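Local coordinates for protein beta-glucosidase (Chaetomella raphigera, PDB 6JXG) that probably hydrolyses terminal, non-reducing beta-D-glucosyl residues with release of beta-D-glucose, as a secreted family 3 glycoside hydrolase of cellulose breakdown, at residues T81-I84 against S85-Y88; Y132-G135 against L136-N140; T207-E211 against N212-T216; T216-L219 against K220-D224; D448-L451 against G452-S456. All coordinates share one frame; numbering follows the deposited sequence.

Contact 1. Residues T81-I84 against S85-Y88; sequences TWDI and SLIY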
loop_
_atom_site.group_PDB
_atom_site.type_symbol
_atom_site.label_atom_id
_atom_site.label_comp_id
_atom_site.label_asym_id
_atom_site.label_seq_id
_atom_site.Cartn_x
_atom_site.Cartn_y
_atom_site.Cartn_z
ATOM N N THR A 81 -0.385 -10.200 2.991
ATOM C CA THR A 81 -0.854 -11.054 4.075
ATOM C C THR A 81 -2.287 -11.375 4.002
ATOM O O THR A 81 -2.694 -12.339 4.650
ATOM C CB THR A 81 -0.672 -10.388 5.464
ATOM O OG1 THR A 81 -1.630 -9.300 5.579
ATOM C CG2 THR A 81 0.773 -9.938 5.609
ATOM N N TRP A 82 -3.060 -10.525 3.297
ATOM C CA TRP A 82 -4.507 -10.597 3.201
ATOM C C TRP A 82 -5.151 -10.747 4.616
ATOM O O TRP A 82 -6.165 -11.439 4.782
ATOM C CB TRP A 82 -4.964 -11.756 2.316
ATOM C CG TRP A 82 -4.611 -11.624 0.905
ATOM C CD1 TRP A 82 -3.347 -11.645 0.375
ATOM C CD2 TRP A 82 -5.514 -11.537 -0.221
ATOM N NE1 TRP A 82 -3.403 -11.487 -1.005
ATOM C CE2 TRP A 82 -4.709 -11.426 -1.403
ATOM C CE3 TRP A 82 -6.904 -11.514 -0.356
ATOM C CZ2 TRP A 82 -5.249 -11.314 -2.676
ATOM C CZ3 TRP A 82 -7.443 -11.424 -1.645
ATOM C CH2 TRP A 82 -6.603 -11.324 -2.779
ATOM N N ASP A 83 -4.482 -10.157 5.621
ATOM C CA ASP A 83 -4.844 -10.382 7.058
ATOM C C ASP A 83 -5.235 -9.048 7.702
ATOM O O ASP A 83 -4.377 -8.295 8.057
ATOM C CB ASP A 83 -3.699 -11.086 7.780
ATOM C CG ASP A 83 -4.078 -11.465 9.210
ATOM O OD1 ASP A 83 -5.051 -10.859 9.712
ATOM O OD2 ASP A 83 -3.472 -12.401 9.725
ATOM N N ILE A 84 -6.536 -8.718 7.746
ATOM C CA ILE A 84 -6.914 -7.408 8.263
ATOM C C ILE A 84 -6.456 -7.092 9.683
ATOM O O ILE A 84 -6.313 -5.929 10.034
ATOM C CB ILE A 84 -8.436 -7.133 8.151
ATOM C CG1 ILE A 84 -9.247 -8.164 8.919
ATOM C CG2 ILE A 84 -8.770 -6.973 6.700
ATOM C CD1 ILE A 84 -10.762 -8.031 8.848
ATOM N N SER A 85 -6.255 -8.135 10.482
ATOM C CA SER A 85 -5.770 -7.989 11.827
ATOM C C SER A 85 -4.336 -7.517 11.843
ATOM O O SER A 85 -3.993 -6.613 12.609
ATOM C CB SER A 85 -5.904 -9.267 12.590
ATOM O OG SER A 85 -5.580 -8.986 13.959
ATOM N N LEU A 86 -3.493 -8.050 10.950
ATOM C CA LEU A 86 -2.109 -7.587 10.892
ATOM C C LEU A 86 -2.056 -6.192 10.311
ATOM O O LEU A 86 -1.205 -5.402 10.704
ATOM C CB LEU A 86 -1.261 -8.545 10.047
ATOM C CG LEU A 86 -1.010 -9.871 10.724
ATOM C CD1 LEU A 86 -0.216 -10.758 9.789
ATOM C CD2 LEU A 86 -0.309 -9.692 12.089
ATOM N N ILE A 87 -2.936 -5.906 9.307
ATOM C CA ILE A 87 -2.943 -4.636 8.670
ATOM C C ILE A 87 -3.280 -3.575 9.733
ATOM O O ILE A 87 -2.603 -2.524 9.815
ATOM C CB ILE A 87 -3.985 -4.582 7.541
ATOM C CG1 ILE A 87 -3.612 -5.603 6.481
ATOM C CG2 ILE A 87 -3.998 -3.164 6.966
ATOM C CD1 ILE A 87 -4.563 -5.821 5.308
ATOM N N TYR A 88 -4.313 -3.865 10.542
ATOM C CA TYR A 88 -4.719 -2.912 11.559
ATOM C C TYR A 88 -3.584 -2.716 12.544
ATOM O O TYR A 88 -3.239 -1.583 12.833
ATOM C CB TYR A 88 -5.964 -3.415 12.313
ATOM C CG TYR A 88 -6.234 -2.593 13.514
ATOM C CD1 TYR A 88 -6.943 -1.403 13.412
ATOM C CD2 TYR A 88 -5.722 -2.973 14.798
ATOM C CE1 TYR A 88 -7.203 -0.595 14.542
ATOM C CE2 TYR A 88 -5.989 -2.158 15.913
ATOM C CZ TYR A 88 -6.710 -0.973 15.756
ATOM O OH TYR A 88 -6.938 -0.139 16.839
#

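Contact 2. Residues Y132-G135 against L136-N140; sequences YLNG and LAMSN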
loop_
_atom_site.group_PDB
_atom_site.type_symbol
_atom_site.label_atom_id
_atom_site.label_comp_id
_atom_site.label_asym_id
_atom_site.label_seq_id
_atom_site.Cartn_x
_atom_site.Cartn_y
_atom_site.Cartn_z
ATOM N N TYR A 132 -10.734 -3.479 -4.058
ATOM C CA TYR A 132 -11.384 -3.968 -2.848
ATOM C C TYR A 132 -10.322 -4.247 -1.769
ATOM O O TYR A 132 -10.464 -3.824 -0.582
ATOM C CB TYR A 132 -12.205 -5.239 -3.147
ATOM C CG TYR A 132 -12.935 -5.729 -1.953
ATOM C CD1 TYR A 132 -14.157 -5.195 -1.607
ATOM C CD2 TYR A 132 -12.384 -6.676 -1.111
ATOM C CE1 TYR A 132 -14.853 -5.665 -0.465
ATOM C CE2 TYR A 132 -13.020 -7.077 0.016
ATOM C CZ TYR A 132 -14.264 -6.581 0.340
ATOM O OH TYR A 132 -14.870 -7.088 1.530
ATOM N N LEU A 133 -9.306 -5.030 -2.142
ATOM C CA LEU A 133 -8.200 -5.322 -1.216
ATOM C C LEU A 133 -7.550 -4.051 -0.740
ATOM O O LEU A 133 -7.231 -3.857 0.466
ATOM C CB LEU A 133 -7.149 -6.221 -1.869
ATOM C CG LEU A 133 -5.887 -6.610 -1.073
ATOM C CD1 LEU A 133 -6.303 -7.323 0.181
ATOM C CD2 LEU A 133 -4.997 -7.487 -1.910
ATOM N N ASN A 134 -7.255 -3.194 -1.712
ATOM C CA ASN A 134 -6.655 -1.888 -1.433
ATOM C C ASN A 134 -7.467 -1.080 -0.406
ATOM O O ASN A 134 -6.963 -0.660 0.659
ATOM C CB ASN A 134 -6.460 -1.144 -2.746
ATOM C CG ASN A 134 -5.530 0.045 -2.641
ATOM O OD1 ASN A 134 -5.692 0.902 -1.777
ATOM N ND2 ASN A 134 -4.509 0.075 -3.508
ATOM N N GLY A 135 -8.746 -0.938 -0.674
ATOM C CA GLY A 135 -9.689 -0.303 0.262
ATOM C C GLY A 135 -9.754 -0.895 1.670
ATOM O O GLY A 135 -9.631 -0.123 2.585
ATOM N N LEU A 136 -9.826 -2.222 1.836
ATOM C CA LEU A 136 -9.759 -2.851 3.162
ATOM C C LEU A 136 -8.401 -2.585 3.868
ATOM O O LEU A 136 -8.359 -2.353 5.085
ATOM C CB LEU A 136 -10.051 -4.365 3.122
ATOM C CG LEU A 136 -11.529 -4.768 3.388
ATOM C CD1 LEU A 136 -12.091 -4.426 4.771
ATOM C CD2 LEU A 136 -12.400 -4.147 2.355
ATOM N N ALA A 137 -7.322 -2.605 3.108
ATOM C CA ALA A 137 -6.029 -2.274 3.668
ATOM C C ALA A 137 -5.963 -0.793 4.130
ATOM O O ALA A 137 -5.472 -0.526 5.230
ATOM C CB ALA A 137 -4.903 -2.616 2.723
ATOM N N MET A 138 -6.485 0.113 3.320
ATOM C CA MET A 138 -6.562 1.527 3.615
ATOM C C MET A 138 -7.346 1.758 4.906
ATOM O O MET A 138 -6.824 2.426 5.811
ATOM C CB MET A 138 -7.187 2.364 2.476
ATOM C CG MET A 138 -6.353 2.579 1.224
ATOM S SD MET A 138 -4.854 3.456 1.423
ATOM C CE MET A 138 -5.479 5.064 1.913
ATOM N N SER A 139 -8.546 1.158 5.013
ATOM C CA SER A 139 -9.416 1.432 6.151
ATOM C C SER A 139 -8.849 0.826 7.420
ATOM O O SER A 139 -8.795 1.508 8.474
ATOM C CB SER A 139 -10.860 0.946 5.893
ATOM O OG SER A 139 -10.874 -0.436 5.691
ATOM N N ASN A 140 -8.250 -0.355 7.331
ATOM C CA ASN A 140 -7.700 -0.932 8.544
ATOM C C ASN A 140 -6.422 -0.193 8.972
ATOM O O ASN A 140 -6.176 -0.057 10.151
ATOM C CB ASN A 140 -7.425 -2.441 8.390
ATOM C CG ASN A 140 -8.647 -3.256 8.635
ATOM O OD1 ASN A 140 -9.039 -3.486 9.784
ATOM N ND2 ASN A 140 -9.281 -3.688 7.557
#

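Contact 3. Residues T207-E211 against N212-T216; sequences TYACE and NNFLT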
loop_
_atom_site.group_PDB
_atom_site.type_symbol
_atom_site.label_atom_id
_atom_site.label_comp_id
_atom_site.label_asym_id
_atom_site.label_seq_id
_atom_site.Cartn_x
_atom_site.Cartn_y
_atom_site.Cartn_z
ATOM N N THR A 207 -5.407 19.429 -15.827
ATOM C CA THR A 207 -5.158 20.420 -14.780
ATOM C C THR A 207 -4.480 19.754 -13.561
ATOM O O THR A 207 -4.964 18.712 -13.029
ATOM C CB THR A 207 -6.495 21.071 -14.335
ATOM O OG1 THR A 207 -7.058 21.776 -15.436
ATOM C CG2 THR A 207 -6.289 22.018 -13.168
ATOM N N TYR A 208 -3.386 20.339 -13.099
ATOM C CA TYR A 208 -2.651 19.826 -11.899
ATOM C C TYR A 208 -3.643 19.487 -10.792
ATOM O O TYR A 208 -4.558 20.290 -10.482
ATOM C CB TYR A 208 -1.651 20.878 -11.406
ATOM C CG TYR A 208 -0.390 20.899 -12.211
ATOM C CD1 TYR A 208 -0.027 21.998 -12.992
ATOM C CD2 TYR A 208 0.395 19.746 -12.260
ATOM C CE1 TYR A 208 1.154 21.944 -13.751
ATOM C CE2 TYR A 208 1.547 19.682 -13.015
ATOM C CZ TYR A 208 1.908 20.770 -13.780
ATOM O OH TYR A 208 3.106 20.667 -14.483
ATOM N N ALA A 209 -3.454 18.324 -10.178
ATOM C CA ALA A 209 -4.349 17.827 -9.143
ATOM C C ALA A 209 -4.586 18.832 -8.012
ATOM O O ALA A 209 -5.725 19.037 -7.575
ATOM C CB ALA A 209 -3.831 16.503 -8.614
ATOM N N CYS A 210 -3.538 19.533 -7.577
ATOM C CA CYS A 210 -3.670 20.521 -6.474
ATOM C C CYS A 210 -4.288 21.865 -6.921
ATOM O O CYS A 210 -4.549 22.776 -6.078
ATOM C CB CYS A 210 -2.307 20.692 -5.786
ATOM S SG CYS A 210 -1.797 19.120 -4.925
ATOM N N GLU A 211 -4.607 21.962 -8.209
ATOM C CA GLU A 211 -5.257 23.128 -8.840
ATOM C C GLU A 211 -6.568 22.789 -9.453
ATOM O O GLU A 211 -7.183 23.576 -10.125
ATOM C CB GLU A 211 -4.369 23.601 -9.937
ATOM C CG GLU A 211 -2.958 23.972 -9.544
ATOM C CD GLU A 211 -2.796 25.367 -8.903
ATOM O OE1 GLU A 211 -3.488 26.368 -9.307
ATOM O OE2 GLU A 211 -1.971 25.496 -7.971
ATOM N N ASN A 212 -7.030 21.569 -9.217
ATOM C CA ASN A 212 -8.177 20.983 -9.907
ATOM C C ASN A 212 -9.373 20.987 -9.015
ATOM O O ASN A 212 -9.371 20.406 -7.913
ATOM C CB ASN A 212 -7.834 19.502 -10.303
ATOM C CG ASN A 212 -8.807 18.925 -11.277
ATOM O OD1 ASN A 212 -10.064 18.990 -11.077
ATOM N ND2 ASN A 212 -8.282 18.432 -12.382
ATOM N N ASN A 213 -10.475 21.555 -9.524
ATOM C CA ASN A 213 -11.664 21.683 -8.727
ATOM C C ASN A 213 -12.243 20.347 -8.270
ATOM O O ASN A 213 -13.128 20.361 -7.465
ATOM C CB ASN A 213 -12.784 22.437 -9.483
ATOM C CG ASN A 213 -12.492 23.929 -9.639
ATOM O OD1 ASN A 213 -11.523 24.487 -9.153
ATOM N ND2 ASN A 213 -13.343 24.572 -10.370
ATOM N N PHE A 214 -11.782 19.218 -8.800
ATOM C CA PHE A 214 -12.206 17.915 -8.256
ATOM C C PHE A 214 -11.929 17.640 -6.794
ATOM O O PHE A 214 -12.538 16.759 -6.180
ATOM C CB PHE A 214 -11.830 16.776 -9.172
ATOM C CG PHE A 214 -10.423 16.248 -9.100
ATOM C CD1 PHE A 214 -10.180 15.010 -9.698
ATOM C CD2 PHE A 214 -9.362 16.940 -8.559
ATOM C CE1 PHE A 214 -8.876 14.484 -9.773
ATOM C CE2 PHE A 214 -8.069 16.412 -8.617
ATOM C CZ PHE A 214 -7.816 15.176 -9.200
ATOM N N LEU A 215 -11.020 18.409 -6.223
ATOM C CA LEU A 215 -10.841 18.371 -4.769
ATOM C C LEU A 215 -12.109 18.773 -4.086
ATOM O O LEU A 215 -12.493 18.167 -3.035
ATOM C CB LEU A 215 -9.710 19.277 -4.354
ATOM C CG LEU A 215 -8.320 19.080 -4.919
ATOM C CD1 LEU A 215 -7.286 20.056 -4.290
ATOM C CD2 LEU A 215 -7.871 17.643 -4.761
ATOM N N THR A 216 -12.821 19.747 -4.661
ATOM C CA THR A 216 -14.077 20.169 -4.082
ATOM C C THR A 216 -15.247 19.285 -4.534
ATOM O O THR A 216 -16.075 18.897 -3.720
ATOM C CB THR A 216 -14.304 21.616 -4.467
ATOM O OG1 THR A 216 -13.333 22.384 -3.770
ATOM C CG2 THR A 216 -15.729 22.143 -4.131
#

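Contact 4. Residues T216-L219 against K220-D224; sequences TTIL and KGELD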
loop_
_atom_site.group_PDB
_atom_site.type_symbol
_atom_site.label_atom_id
_atom_site.label_comp_id
_atom_site.label_asym_id
_atom_site.label_seq_id
_atom_site.Cartn_x
_atom_site.Cartn_y
_atom_site.Cartn_z
ATOM N N THR A 216 -12.821 19.747 -4.661
ATOM C CA THR A 216 -14.077 20.169 -4.082
ATOM C C THR A 216 -15.247 19.285 -4.534
ATOM O O THR A 216 -16.075 18.897 -3.720
ATOM C CB THR A 216 -14.304 21.616 -4.467
ATOM O OG1 THR A 216 -13.333 22.384 -3.770
ATOM C CG2 THR A 216 -15.729 22.143 -4.131
ATOM N N THR A 217 -15.337 19.005 -5.852
ATOM C CA THR A 217 -16.544 18.309 -6.388
ATOM C C THR A 217 -16.562 16.809 -6.082
ATOM O O THR A 217 -17.609 16.230 -5.786
ATOM C CB THR A 217 -16.696 18.545 -7.893
ATOM O OG1 THR A 217 -15.554 18.033 -8.585
ATOM C CG2 THR A 217 -16.825 20.042 -8.159
ATOM N N ILE A 218 -15.391 16.155 -6.098
ATOM C CA ILE A 218 -15.345 14.721 -5.808
ATOM C C ILE A 218 -15.072 14.453 -4.324
ATOM O O ILE A 218 -15.894 13.858 -3.638
ATOM C CB ILE A 218 -14.298 14.004 -6.647
ATOM C CG1 ILE A 218 -14.518 14.247 -8.165
ATOM C CG2 ILE A 218 -14.256 12.530 -6.270
ATOM C CD1 ILE A 218 -15.925 13.922 -8.649
ATOM N N LEU A 219 -13.907 14.889 -3.807
ATOM C CA LEU A 219 -13.567 14.565 -2.414
ATOM C C LEU A 219 -14.595 15.193 -1.442
ATOM O O LEU A 219 -15.203 14.475 -0.602
ATOM C CB LEU A 219 -12.172 15.091 -2.075
ATOM C CG LEU A 219 -10.931 14.199 -2.326
ATOM C CD1 LEU A 219 -11.100 12.811 -2.854
ATOM C CD2 LEU A 219 -9.595 14.940 -2.533
ATOM N N LYS A 220 -14.737 16.512 -1.514
ATOM C CA LYS A 220 -15.584 17.204 -0.542
ATOM C C LYS A 220 -17.077 17.178 -0.858
ATOM O O LYS A 220 -17.889 17.362 0.072
ATOM C CB LYS A 220 -15.095 18.638 -0.376
ATOM C CG LYS A 220 -13.622 18.686 0.060
ATOM C CD LYS A 220 -13.030 20.058 0.180
ATOM C CE LYS A 220 -11.688 20.029 0.901
ATOM N NZ LYS A 220 -11.120 21.379 0.950
ATOM N N GLY A 221 -17.425 16.987 -2.137
ATOM C CA GLY A 221 -18.854 16.952 -2.589
ATOM C C GLY A 221 -19.388 15.515 -2.590
ATOM O O GLY A 221 -20.067 15.104 -1.645
ATOM N N GLU A 222 -19.008 14.751 -3.612
ATOM C CA GLU A 222 -19.499 13.413 -3.798
ATOM C C GLU A 222 -19.230 12.570 -2.564
ATOM O O GLU A 222 -20.071 11.866 -2.148
ATOM C CB GLU A 222 -18.906 12.681 -5.012
ATOM C CG GLU A 222 -19.188 13.233 -6.353
ATOM C CD GLU A 222 -18.950 12.221 -7.520
ATOM O OE1 GLU A 222 -19.346 12.607 -8.632
ATOM O OE2 GLU A 222 -18.396 11.133 -7.314
ATOM N N LEU A 223 -18.022 12.648 -2.047
ATOM C CA LEU A 223 -17.600 11.819 -0.965
ATOM C C LEU A 223 -17.730 12.513 0.448
ATOM O O LEU A 223 -17.466 11.869 1.457
ATOM C CB LEU A 223 -16.212 11.258 -1.253
ATOM C CG LEU A 223 -16.071 10.398 -2.539
ATOM C CD1 LEU A 223 -14.654 9.960 -2.713
ATOM C CD2 LEU A 223 -16.997 9.185 -2.415
ATOM N N ASP A 224 -18.160 13.793 0.488
ATOM C CA ASP A 224 -18.451 14.472 1.730
ATOM C C ASP A 224 -17.315 14.405 2.743
ATOM O O ASP A 224 -17.540 14.290 3.956
ATOM C CB ASP A 224 -19.729 13.896 2.294
ATOM C CG ASP A 224 -20.437 14.841 3.263
ATOM O OD1 ASP A 224 -21.100 14.298 4.165
ATOM O OD2 ASP A 224 -20.235 16.060 3.172
#

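Contact 5. Residues D448-L451 against G452-S456; sequences DGQL and GDRNS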
loop_
_atom_site.group_PDB
_atom_site.type_symbol
_atom_site.label_atom_id
_atom_site.label_comp_id
_atom_site.label_asym_id
_atom_site.label_seq_id
_atom_site.Cartn_x
_atom_site.Cartn_y
_atom_site.Cartn_z
ATOM N N ASP A 448 20.648 2.319 -11.054
ATOM C CA ASP A 448 20.867 1.460 -12.256
ATOM C C ASP A 448 20.187 2.018 -13.480
ATOM O O ASP A 448 19.540 1.314 -14.258
ATOM C CB ASP A 448 20.483 -0.023 -11.986
ATOM C CG ASP A 448 21.424 -0.668 -11.048
ATOM O OD1 ASP A 448 22.393 0.034 -10.705
ATOM O OD2 ASP A 448 21.233 -1.810 -10.563
ATOM N N GLY A 449 20.326 3.324 -13.683
ATOM C CA GLY A 449 19.729 3.967 -14.863
ATOM C C GLY A 449 18.209 4.124 -14.877
ATOM O O GLY A 449 17.615 4.456 -15.922
ATOM N N GLN A 450 17.553 3.937 -13.728
ATOM C CA GLN A 450 16.061 3.921 -13.667
ATOM C C GLN A 450 15.638 5.000 -12.663
ATOM O O GLN A 450 15.927 4.898 -11.478
ATOM C CB GLN A 450 15.584 2.531 -13.250
ATOM C CG GLN A 450 15.886 1.532 -14.347
ATOM C CD GLN A 450 15.872 0.082 -13.919
ATOM O OE1 GLN A 450 14.826 -0.577 -13.914
ATOM N NE2 GLN A 450 17.028 -0.435 -13.621
ATOM N N LEU A 451 15.040 6.050 -13.203
ATOM C CA LEU A 451 14.552 7.202 -12.466
ATOM C C LEU A 451 13.148 6.803 -11.928
ATOM O O LEU A 451 12.137 7.028 -12.594
ATOM C CB LEU A 451 14.395 8.341 -13.410
ATOM C CG LEU A 451 14.524 9.792 -12.862
ATOM C CD1 LEU A 451 13.825 10.802 -13.675
ATOM C CD2 LEU A 451 14.437 10.011 -11.369
ATOM N N GLY A 452 13.143 6.220 -10.736
ATOM C CA GLY A 452 11.927 5.719 -10.085
ATOM C C GLY A 452 11.335 4.437 -10.651
ATOM O O GLY A 452 11.368 3.400 -10.020
ATOM N N ASP A 453 10.687 4.565 -11.807
ATOM C CA ASP A 453 10.077 3.441 -12.504
ATOM C C ASP A 453 11.108 2.446 -13.006
ATOM O O ASP A 453 12.192 2.841 -13.414
ATOM C CB ASP A 453 9.308 3.946 -13.749
ATOM C CG ASP A 453 8.129 4.849 -13.428
ATOM O OD1 ASP A 453 7.476 4.676 -12.350
ATOM O OD2 ASP A 453 7.810 5.713 -14.302
ATOM N N ARG A 454 10.741 1.165 -12.999
ATOM C CA ARG A 454 11.512 0.101 -13.545
ATOM C C ARG A 454 11.433 0.066 -15.067
ATOM O O ARG A 454 10.398 0.338 -15.673
ATOM C CB ARG A 454 11.056 -1.280 -13.032
ATOM C CG ARG A 454 11.206 -1.430 -11.536
ATOM C CD ARG A 454 10.843 -2.800 -11.079
ATOM N NE ARG A 454 9.452 -3.131 -11.015
ATOM C CZ ARG A 454 8.992 -4.379 -11.082
ATOM N NH1 ARG A 454 9.778 -5.425 -11.362
ATOM N NH2 ARG A 454 7.717 -4.608 -10.916
ATOM N N ASN A 455 12.548 -0.279 -15.665
ATOM C CA ASN A 455 12.640 -0.249 -17.103
ATOM C C ASN A 455 12.305 -1.621 -17.693
ATOM O O ASN A 455 12.278 -1.807 -18.894
ATOM C CB ASN A 455 13.958 0.376 -17.546
ATOM C CG ASN A 455 15.175 -0.499 -17.309
ATOM O OD1 ASN A 455 16.338 -0.026 -17.473
ATOM N ND2 ASN A 455 14.975 -1.734 -16.981
ATOM N N SER A 456 12.011 -2.607 -16.845
ATOM C CA SER A 456 11.677 -3.962 -17.308
ATOM C C SER A 456 11.029 -4.644 -16.142
ATOM O O SER A 456 10.997 -4.072 -15.056
ATOM C CB SER A 456 12.890 -4.784 -17.697
ATOM O OG SER A 456 13.612 -5.115 -16.521
HETATM O O HOH W 1 14.128 -3.160 -14.118
#

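Contact 1. Residues T81-I84 against S85-Y88
D83 sits at the N-cap of helix 84-100 and turns its carboxylate back over the first turn. A chi1 of -174° puts CG anti to the backbone N and beside the carbonyl carbon, which brings D83 OD1 to two amides for weak bonds, from S85 N at 3.1 Å and from L86 N at 3.4 Å. D83 OD2 lies against the leucine, 3.6 Å from L86 CD1, so one carboxylate both caps the helix and rests on a side chain. The backbone of the same residue starts the helical pattern: I87 N reaches D83 O at 3.1 Å, and Y88 N bonds to I84 O at 2.9 Å. I87 CG1 packs on D83 O, 3.2 Å away. With an alanine at D83, the S85 and L86 amides would probably lose their weak side-chain acceptor, and the first turn its cap. T81 OG1 accepts from D83 N at 3.0 Å, an ST turn, and is also hydrogen-bonded to T78 O. W82, with positive phi, turns away and meets F653 edge-to-face. L86 packs on helix 323-332, while I84 and I87 lean on N140 of helix 131-147, setting this helix start between two other helices and strand 649-658.

Contact 2. Residues Y132-G135 against L136-N140
Y132 and L136, one turn apart on helix 131-147, run side by side, and the leucine lays a methyl over the tyrosine ring. This is a CH-pi contact: L136 CD2 stands 3.9 Å from the centroid of the Y132 ring, offset toward the rim, with CZ its nearest ring atom. The phenol ring is swung along the helix by a chi1 of -177°, CG anti to the backbone N, which brings its face beneath the methyl. Replacing Y132 by an alanine would probably strip L136 CD2 of the ring it rests on and open a gap beside F653, which both side chains touch.

Backbone hydrogen bonds follow the regular i to i+4 pattern. L136 N reaches Y132 O at 3.0 Å, A137 N reaches L133 O at 2.9 Å, and M138 N and S139 N continue it to N134 O and G135 O.

Among the polar side chains, N140 ND2 donates to L136 O at 3.0 Å. The same oxygen takes N140 N from the opposite face of its plane, so two bonds from one residue grip it. N134 lies beside M138, its OD1 3.5 Å from M138 CG, while ND2 bonds to S128 O.

The chemistry is uneven. On one flank of the helix carbon and ring contacts predominate, whereas the amide of N134 is only half satisfied: ND2 has its acceptor, but OD1 is buried against the methionine with no polar partner in the model, probably at some energetic cost.

Contact 3. Residues T207-E211 against N212-T216
N212 meets A209 and T207 where strand 207-208 and a short 3-10 segment pass into helix 214-222. Its N-H bonds to A209 O at 3.3 Å, coming from well above the carbonyl plane. The side chain, with CG anti to the backbone N (chi1 -167°), reaches in two directions. N212 OD1 accepts from F214 N at 2.9 Å, a nearly straight capping bond (169°) that leads into the helix, while N212 ND2 gives only a weak bond to T207 O at 3.4 Å.

The tight side gathers around A209. Its carbonyl oxygen lies in plane at the edge of the F214 ring, 3.7 Å from CE2, and L215 CG approaches the same oxygen at 3.7 Å. C210 is joined by a disulfide to C199, and L215 packs on V229 of strand 228-231. The other side is looser: T207, held by the weak bond, is partly exposed, and N213 is exposed. The E211 carboxylate is hydrogen-bonded to T238 OG1 and H237 N.

Chemically, a single amide side chain serves both ends of the turn, with its firm bond on the helix side and its weak one on the strand. The disulfide adds a covalent tie, so the turn probably has little freedom to shift.

Contact 4. Residues T216-L219 against K220-D224
I218 and E222 lie side by side on helix 214-222, pointing the same way, and the isoleucine methyl rests against the carboxylate group. I218 CD1 is 3.6 Å from E222 CD and 3.7 Å from E222 OE1, an apolar tip beside a polar head. E222 has CG anti to the carbonyl carbon (chi1 -64°) and stays extended beyond it, which carries the carboxylate past the isoleucine to H179, where OE2 is hydrogen-bonded.

The purely apolar pairing is lighter: I218 CG2 is 4.4 Å from L223 CD1. Both residues also touch L183, and L223 continues onto A187 and I190 of helix 184-191, where L219 packs too.

The backbone bonds reveal a wider, pi-type turn. E222 N reaches T217 O at 3.0 Å and L223 N reaches I218 O at 2.9 Å, each spanning five residues instead of the usual four. At this point G221 CA comes within 3.5 Å of T217 O, a CA-H...O contact; a CB on that carbon would clash with the same oxygen, so glycine fits the bulge. D224, with positive phi, is the first to leave helical backbone angles.

Among the charged groups, K220 packs its CB 3.5 Å from T216 O and runs out fully extended, so that NZ forms a salt bridge with D248 and a hydrogen bond to G246 O.

Contact 5. Residues D448-L451 against G452-S456
Two amide groups stack here: the side chains of Q450 and N455 cross at about a right angle, yet their flat ends lie nearly parallel, with planes 9° apart. Q450 CD is 3.5 Å from N455 CG. The asparagine reaches this place because its CG sits between the backbone N and the carbonyl carbon (chi1 72°), folding the amide back over the glutamine.

Each end of the Q450 amide is used. Q450 OE1 accepts from N455 N at 2.9 Å, the donor tilted 24° from the carbonyl plane. A water lies 2.7 Å from Q450 OE1 and also bonds S456 OG. Q450 NE2 donates to D448 O at 3.1 Å, reaching back to the turn of the beta-hairpin formed by strands 446-447 and 450-451. Two protein bonds thus hold the group against rotation.

L451 is the centre of an inverse gamma turn; straight after it, D453 N bonds to L451 O at 3.0 Å across G452, which has positive phi and where a side chain would run into L451 O. The D453 carboxylate accepts from T164 OG1 and from the backbone N of G121 and E163, and R454 NH2 bonds P118 O, all four partners lying in the N-terminal domain; R454 NH1 bonds P486 O.

Overall arrangement
Every contact here is local, made by adjoining segments, so none nests in or crosses another. Following the chain, contact 1 ends the loop after helix 75-79 and opens helix 84-100; contact 2 then lies on helix 131-147. These two touch, I84 CG2 standing 3.4 Å from N140 ND2, and so pair the two helices beside strand 649-658. Contact 3 turns strand 207-208 into helix 214-222, and contact 4, sharing T216 with it, carries that helix to its end, their centres 11 Å apart. Contact 5 stands apart in the family 3 C-terminal domain, about 15 Å from contacts 2 and 3 at nearest atoms.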